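Local coordinates for protein beta-galactosidase (Streptococcus pneumoniae, PDB 4CU9) that probably binds galactose-containing glycans through this carbohydrate-binding module of a pneumococcal beta-galactosidase, a calcium-containing beta-sandwich domain, at residues A[87-101]-A[161-175]. Residues are numbered along the deposited sequence; the frame is centred on the assembly and turned at random.
Sequences FADSGTDAPSKLVLE and MRWRMERKADKSGVA. With EDO (1,2-ethanediol), chain D.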
loop_
_atom_site.group_PDB
_atom_site.type_symbol
_atom_site.label_atom_id
_atom_site.label_comp_id
_atom_site.label_asym_id
_atom_site.label_seq_id
_atom_site.Cartn_x
_atom_site.Cartn_y
_atom_site.Cartn_z
ATOM N N PHE A 87 -9.707 5.843 3.983
ATOM C CA PHE A 87 -10.785 5.759 4.944
ATOM C C PHE A 87 -10.368 6.554 6.157
ATOM O O PHE A 87 -9.181 6.754 6.375
ATOM C CB PHE A 87 -10.995 4.312 5.362
ATOM C CG PHE A 87 -11.927 4.123 6.541
ATOM C CD1 PHE A 87 -13.290 4.074 6.353
ATOM C CD2 PHE A 87 -11.426 3.926 7.821
ATOM C CE1 PHE A 87 -14.151 3.870 7.420
ATOM C CE2 PHE A 87 -12.270 3.685 8.886
ATOM C CZ PHE A 87 -13.639 3.667 8.688
ATOM N N ALA A 88 -11.349 7.027 6.919
ATOM C CA ALA A 88 -11.051 7.665 8.207
ATOM C C ALA A 88 -12.090 7.315 9.237
ATOM O O ALA A 88 -13.250 7.121 8.914
ATOM C CB ALA A 88 -10.981 9.172 8.033
ATOM N N ASP A 89 -11.644 7.296 10.487
ATOM C CA ASP A 89 -12.499 7.132 11.654
ATOM C C ASP A 89 -11.728 7.720 12.835
ATOM O O ASP A 89 -10.812 8.537 12.621
ATOM C CB ASP A 89 -12.908 5.660 11.845
ATOM C CG ASP A 89 -11.756 4.753 12.212
ATOM O OD1 ASP A 89 -10.591 5.217 12.291
ATOM O OD2 ASP A 89 -12.038 3.549 12.452
ATOM N N SER A 90 -12.057 7.328 14.068
ATOM C CA SER A 90 -11.404 7.968 15.236
ATOM C C SER A 90 -9.897 7.752 15.266
ATOM O O SER A 90 -9.173 8.652 15.636
ATOM C CB SER A 90 -11.998 7.500 16.568
ATOM O OG SER A 90 -11.965 6.088 16.619
ATOM N N GLY A 91 -9.436 6.591 14.816
ATOM C CA GLY A 91 -8.041 6.226 14.923
ATOM C C GLY A 91 -7.215 6.430 13.652
ATOM O O GLY A 91 -5.961 6.476 13.713
ATOM N N THR A 92 -7.892 6.527 12.509
ATOM C CA THR A 92 -7.227 6.451 11.219
ATOM C C THR A 92 -7.654 7.539 10.253
ATOM O O THR A 92 -8.698 8.199 10.462
ATOM C CB THR A 92 -7.427 5.087 10.558
ATOM O OG1 THR A 92 -8.805 4.865 10.265
ATOM C CG2 THR A 92 -6.866 3.963 11.447
ATOM N N ASP A 93 -6.846 7.720 9.193
ATOM C CA ASP A 93 -7.125 8.697 8.174
ATOM C C ASP A 93 -6.267 8.438 6.950
ATOM O O ASP A 93 -5.379 7.555 6.965
ATOM C CB ASP A 93 -6.855 10.112 8.707
ATOM C CG ASP A 93 -7.597 11.237 7.932
ATOM O OD1 ASP A 93 -8.228 11.017 6.889
ATOM O OD2 ASP A 93 -7.549 12.363 8.414
ATOM N N ALA A 94 -6.530 9.239 5.917
ATOM C CA ALA A 94 -5.583 9.457 4.835
ATOM C C ALA A 94 -4.265 9.944 5.461
ATOM O O ALA A 94 -4.251 10.458 6.575
ATOM C CB ALA A 94 -6.104 10.505 3.847
ATOM N N PRO A 95 -3.144 9.787 4.736
ATOM C CA PRO A 95 -1.874 10.183 5.295
ATOM C C PRO A 95 -1.606 11.678 5.083
ATOM O O PRO A 95 -2.267 12.311 4.246
ATOM C CB PRO A 95 -0.868 9.374 4.467
ATOM C CG PRO A 95 -1.559 9.161 3.132
ATOM C CD PRO A 95 -2.999 9.048 3.467
ATOM N N SER A 96 -0.643 12.209 5.839
ATOM C CA SER A 96 -0.203 13.606 5.724
ATOM C C SER A 96 0.785 13.743 4.611
ATOM O O SER A 96 0.918 14.793 4.018
ATOM C CB SER A 96 0.452 14.052 7.051
ATOM O OG SER A 96 1.382 13.077 7.522
ATOM N N LYS A 97 1.502 12.665 4.306
ATOM C CA LYS A 97 2.541 12.638 3.255
ATOM C C LYS A 97 2.432 11.308 2.528
ATOM O O LYS A 97 2.118 10.287 3.162
ATOM C CB LYS A 97 3.904 12.732 3.881
ATOM C CG LYS A 97 5.056 12.782 2.911
ATOM C CD LYS A 97 6.375 12.432 3.600
ATOM C CE LYS A 97 7.463 12.141 2.583
ATOM N NZ LYS A 97 7.471 13.260 1.556
ATOM N N LEU A 98 2.704 11.321 1.230
ATOM C CA LEU A 98 2.401 10.213 0.297
ATOM C C LEU A 98 3.522 10.231 -0.747
ATOM O O LEU A 98 3.666 11.226 -1.478
ATOM C CB LEU A 98 1.006 10.510 -0.359
ATOM C CG LEU A 98 0.352 9.551 -1.329
ATOM C CD1 LEU A 98 -0.022 8.221 -0.679
ATOM C CD2 LEU A 98 -0.888 10.123 -1.974
ATOM N N VAL A 99 4.352 9.191 -0.795
ATOM C CA VAL A 99 5.403 9.059 -1.823
ATOM C C VAL A 99 5.136 7.791 -2.619
ATOM O O VAL A 99 4.923 6.684 -2.017
ATOM C CB VAL A 99 6.812 8.939 -1.206
ATOM C CG1 VAL A 99 7.858 8.724 -2.278
ATOM C CG2 VAL A 99 7.115 10.163 -0.350
ATOM N N LEU A 100 5.112 7.917 -3.937
ATOM C CA LEU A 100 4.989 6.743 -4.815
ATOM C C LEU A 100 6.368 6.169 -5.081
ATOM O O LEU A 100 7.276 6.877 -5.491
ATOM C CB LEU A 100 4.328 7.109 -6.152
ATOM C CG LEU A 100 4.139 6.004 -7.202
ATOM C CD1 LEU A 100 3.219 4.904 -6.688
ATOM C CD2 LEU A 100 3.555 6.593 -8.477
ATOM N N GLU A 101 6.502 4.860 -4.970
ATOM C CA GLU A 101 7.745 4.194 -5.256
ATOM C C GLU A 101 7.592 2.925 -6.056
ATOM O O GLU A 101 6.621 2.164 -5.927
ATOM C CB GLU A 101 8.498 3.862 -3.960
ATOM C CG GLU A 101 8.859 5.084 -3.148
ATOM C CD GLU A 101 9.524 4.781 -1.817
ATOM O OE1 GLU A 101 9.148 3.777 -1.170
ATOM O OE2 GLU A 101 10.432 5.569 -1.432
ATOM N N MET A 161 4.822 -2.058 -6.807
ATOM C CA MET A 161 4.711 -0.606 -6.579
ATOM C C MET A 161 4.206 -0.446 -5.162
ATOM O O MET A 161 3.563 -1.349 -4.637
ATOM C CB MET A 161 3.719 0.031 -7.550
ATOM C CG MET A 161 4.153 -0.083 -8.999
ATOM S SD MET A 161 5.514 0.964 -9.530
ATOM C CE MET A 161 4.875 2.590 -9.240
ATOM N N ARG A 162 4.562 0.660 -4.527
ATOM C CA ARG A 162 4.031 0.981 -3.225
ATOM C C ARG A 162 3.862 2.478 -3.030
ATOM O O ARG A 162 4.427 3.316 -3.752
ATOM C CB ARG A 162 4.906 0.396 -2.091
ATOM C CG ARG A 162 6.170 1.165 -1.807
ATOM C CD ARG A 162 6.993 0.516 -0.744
ATOM N NE ARG A 162 8.071 1.384 -0.343
ATOM C CZ ARG A 162 8.881 1.156 0.678
ATOM N NH1 ARG A 162 8.737 0.043 1.413
ATOM N NH2 ARG A 162 9.844 2.028 0.945
ATOM N N TRP A 163 3.104 2.788 -1.988
ATOM C CA TRP A 163 3.001 4.138 -1.476
ATOM C C TRP A 163 3.632 4.123 -0.096
ATOM O O TRP A 163 3.227 3.312 0.806
ATOM C CB TRP A 163 1.541 4.596 -1.389
ATOM C CG TRP A 163 0.898 4.806 -2.699
ATOM C CD1 TRP A 163 0.193 3.915 -3.399
ATOM C CD2 TRP A 163 0.982 5.980 -3.503
ATOM N NE1 TRP A 163 -0.220 4.456 -4.584
ATOM C CE2 TRP A 163 0.264 5.731 -4.679
ATOM C CE3 TRP A 163 1.588 7.215 -3.341
ATOM C CZ2 TRP A 163 0.095 6.697 -5.671
ATOM C CZ3 TRP A 163 1.420 8.188 -4.356
ATOM C CH2 TRP A 163 0.667 7.901 -5.487
ATOM N N ARG A 164 4.657 4.954 0.064
ATOM C CA ARG A 164 5.328 5.154 1.354
ATOM C C ARG A 164 4.690 6.370 2.000
ATOM O O ARG A 164 4.776 7.488 1.492
ATOM C CB ARG A 164 6.832 5.302 1.193
ATOM C CG ARG A 164 7.590 5.560 2.517
ATOM C CD ARG A 164 9.073 5.322 2.327
ATOM N NE ARG A 164 9.672 6.214 1.342
ATOM C CZ ARG A 164 9.937 7.501 1.537
ATOM N NH1 ARG A 164 9.696 8.104 2.703
ATOM N NH2 ARG A 164 10.479 8.204 0.565
ATOM N N MET A 165 3.970 6.135 3.085
ATOM C CA MET A 165 3.067 7.140 3.649
ATOM C C MET A 165 3.434 7.487 5.100
ATOM O O MET A 165 4.145 6.751 5.785
ATOM C CB MET A 165 1.648 6.610 3.594
ATOM C CG MET A 165 1.130 6.312 2.181
ATOM S SD MET A 165 -0.478 5.423 2.146
ATOM C CE MET A 165 -0.020 3.775 2.622
ATOM N N GLU A 166 2.967 8.645 5.534
ATOM C CA GLU A 166 3.072 9.048 6.925
ATOM C C GLU A 166 1.704 9.330 7.437
ATOM O O GLU A 166 0.920 10.081 6.815
ATOM C CB GLU A 166 3.947 10.277 7.076
ATOM C CG GLU A 166 5.411 9.987 6.733
ATOM C CD GLU A 166 6.346 11.163 7.021
ATOM O OE1 GLU A 166 5.936 12.141 7.681
ATOM O OE2 GLU A 166 7.516 11.094 6.583
ATOM N N ARG A 167 1.384 8.710 8.558
ATOM C CA ARG A 167 0.165 9.066 9.263
ATOM C C ARG A 167 0.154 10.512 9.710
ATOM O O ARG A 167 1.211 11.140 9.927
ATOM C CB ARG A 167 -0.075 8.161 10.469
ATOM C CG ARG A 167 0.917 8.343 11.611
ATOM C CD ARG A 167 0.529 7.483 12.826
ATOM N NE ARG A 167 1.596 7.529 13.833
ATOM C CZ ARG A 167 1.830 8.569 14.616
ATOM N NH1 ARG A 167 1.049 9.661 14.559
ATOM N NH2 ARG A 167 2.854 8.535 15.472
ATOM N N LYS A 168 -1.054 11.042 9.881
ATOM C CA LYS A 168 -1.200 12.367 10.497
ATOM C C LYS A 168 -0.835 12.339 11.983
ATOM O O LYS A 168 -1.065 11.341 12.683
ATOM C CB LYS A 168 -2.624 12.920 10.320
ATOM C CG LYS A 168 -3.026 13.078 8.881
ATOM C CD LYS A 168 -4.445 13.614 8.728
ATOM C CE LYS A 168 -4.754 13.861 7.251
ATOM N NZ LYS A 168 -6.138 14.327 7.029
ATOM N N ALA A 169 -0.337 13.473 12.470
ATOM C CA ALA A 169 0.111 13.588 13.872
ATOM C C ALA A 169 -1.026 13.365 14.875
ATOM O O ALA A 169 -0.789 12.859 15.960
ATOM C CB ALA A 169 0.788 14.926 14.108
ATOM N N ASP A 170 -2.259 13.701 14.518
ATOM C CA ASP A 170 -3.384 13.497 15.418
ATOM C C ASP A 170 -4.138 12.166 15.155
ATOM O O ASP A 170 -5.280 12.000 15.580
ATOM C CB ASP A 170 -4.330 14.726 15.394
ATOM C CG ASP A 170 -4.699 15.212 13.968
ATOM O OD1 ASP A 170 -4.330 14.572 12.952
ATOM O OD2 ASP A 170 -5.382 16.280 13.873
ATOM N N LYS A 171 -3.493 11.224 14.455
ATOM C CA LYS A 171 -4.063 9.924 14.178
ATOM C C LYS A 171 -3.095 8.798 14.557
ATOM O O LYS A 171 -1.889 9.028 14.692
ATOM C CB LYS A 171 -4.397 9.847 12.678
ATOM C CG LYS A 171 -5.456 10.844 12.235
ATOM C CD LYS A 171 -6.821 10.325 12.607
ATOM C CE LYS A 171 -7.919 11.343 12.375
ATOM N NZ LYS A 171 -9.226 10.628 12.498
ATOM N N SER A 172 -3.616 7.578 14.665
ATOM C CA SER A 172 -2.826 6.411 15.076
ATOM C C SER A 172 -2.507 5.462 13.920
ATOM O O SER A 172 -1.918 4.388 14.124
ATOM C CB SER A 172 -3.556 5.654 16.181
ATOM O OG SER A 172 -3.557 6.396 17.386
ATOM N N GLY A 173 -2.909 5.844 12.705
ATOM C CA GLY A 173 -2.571 5.060 11.544
ATOM C C GLY A 173 -3.169 5.616 10.269
ATOM O O GLY A 173 -3.873 6.643 10.259
ATOM N N VAL A 174 -2.839 4.932 9.196
ATOM C CA VAL A 174 -3.413 5.196 7.869
ATOM C C VAL A 174 -4.435 4.115 7.586
ATOM O O VAL A 174 -4.263 2.940 7.992
ATOM C CB VAL A 174 -2.311 5.222 6.770
ATOM C CG1 VAL A 174 -2.880 5.497 5.354
ATOM C CG2 VAL A 174 -1.253 6.246 7.117
ATOM N N ALA A 175 -5.508 4.487 6.882
ATOM C CA ALA A 175 -6.530 3.540 6.483
ATOM C C ALA A 175 -6.886 3.653 5.005
ATOM O O ALA A 175 -6.976 4.770 4.452
ATOM C CB ALA A 175 -7.784 3.709 7.341
HETATM C C1 EDO D . 10.569 -0.169 4.712
HETATM O O1 EDO D . 9.186 -0.295 4.316
HETATM C C2 EDO D . 11.559 0.099 3.571
HETATM O O2 EDO D . 11.488 1.466 3.174
HETATM O O HOH W 1 -3.322 9.312 9.142
HETATM O O HOH W 2 11.612 7.873 -1.877
#
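Strands 97-101 and 161-166 run antiparallel at an axis angle of 159°, joined by paired backbone bonds between Val99 and Arg164 and between Glu101 and Arg162. On the face bearing the charged residues, the Glu101 carboxylate divides its oxygens between two arginines of the facing strand in a salt-bridge network. Arg162 meets it side-on, with Glu101 OE1 in the guanidinium plane and NE and NH2 both donating to that oxygen, each at 2.8 Å. Arg164 reaches the other oxygen, with NE 2.9 Å from Glu101 OE2, meeting it from above the carboxylate plane; a turn at chi3 (62°) swings its guanidinium to that oxygen, and Val99 lies over one face of the group. One water links Glu101 OE2 to Arg164 NH2, and these several grips should fix the carboxylate's rotation. Arg162 also holds a 1,2-ethanediol, probably from the crystallisation liquor, by NH1 and NH2, and its guanidinium makes a cation-pi contact with Trp132.

The pairing illustrates how a galactose-binding-like beta-sandwich carries a charged network on one side of a sheet and apolar side chains on the other. On the apolar side Leu100 CD1 makes a CH-pi contact over the six-membered ring of Trp163, 3.8 Å from its centroid and 18° off the normal. Leu98 CD1 approaches the indole obliquely, 3.3 Å from Trp163 CE3, and the Leu98 side chain lies beside that of Met165, pointing the same way. Phe181 and Tyr137 add aromatic contacts to Trp163.

Pro95 continues the apolar side, its CB 3.8 Å from Met165 CB. Farther along, the two backbones run parallel at Asp93 and Val174, where Ala175 N donates to Asp93 O. The extended side chain of Lys168 brings NZ 2.8 Å from Asp93 OD2, above the carboxylate plane, in a salt bridge tying the type I turn of Lys168 to Lys171 to the backbone around Asp93.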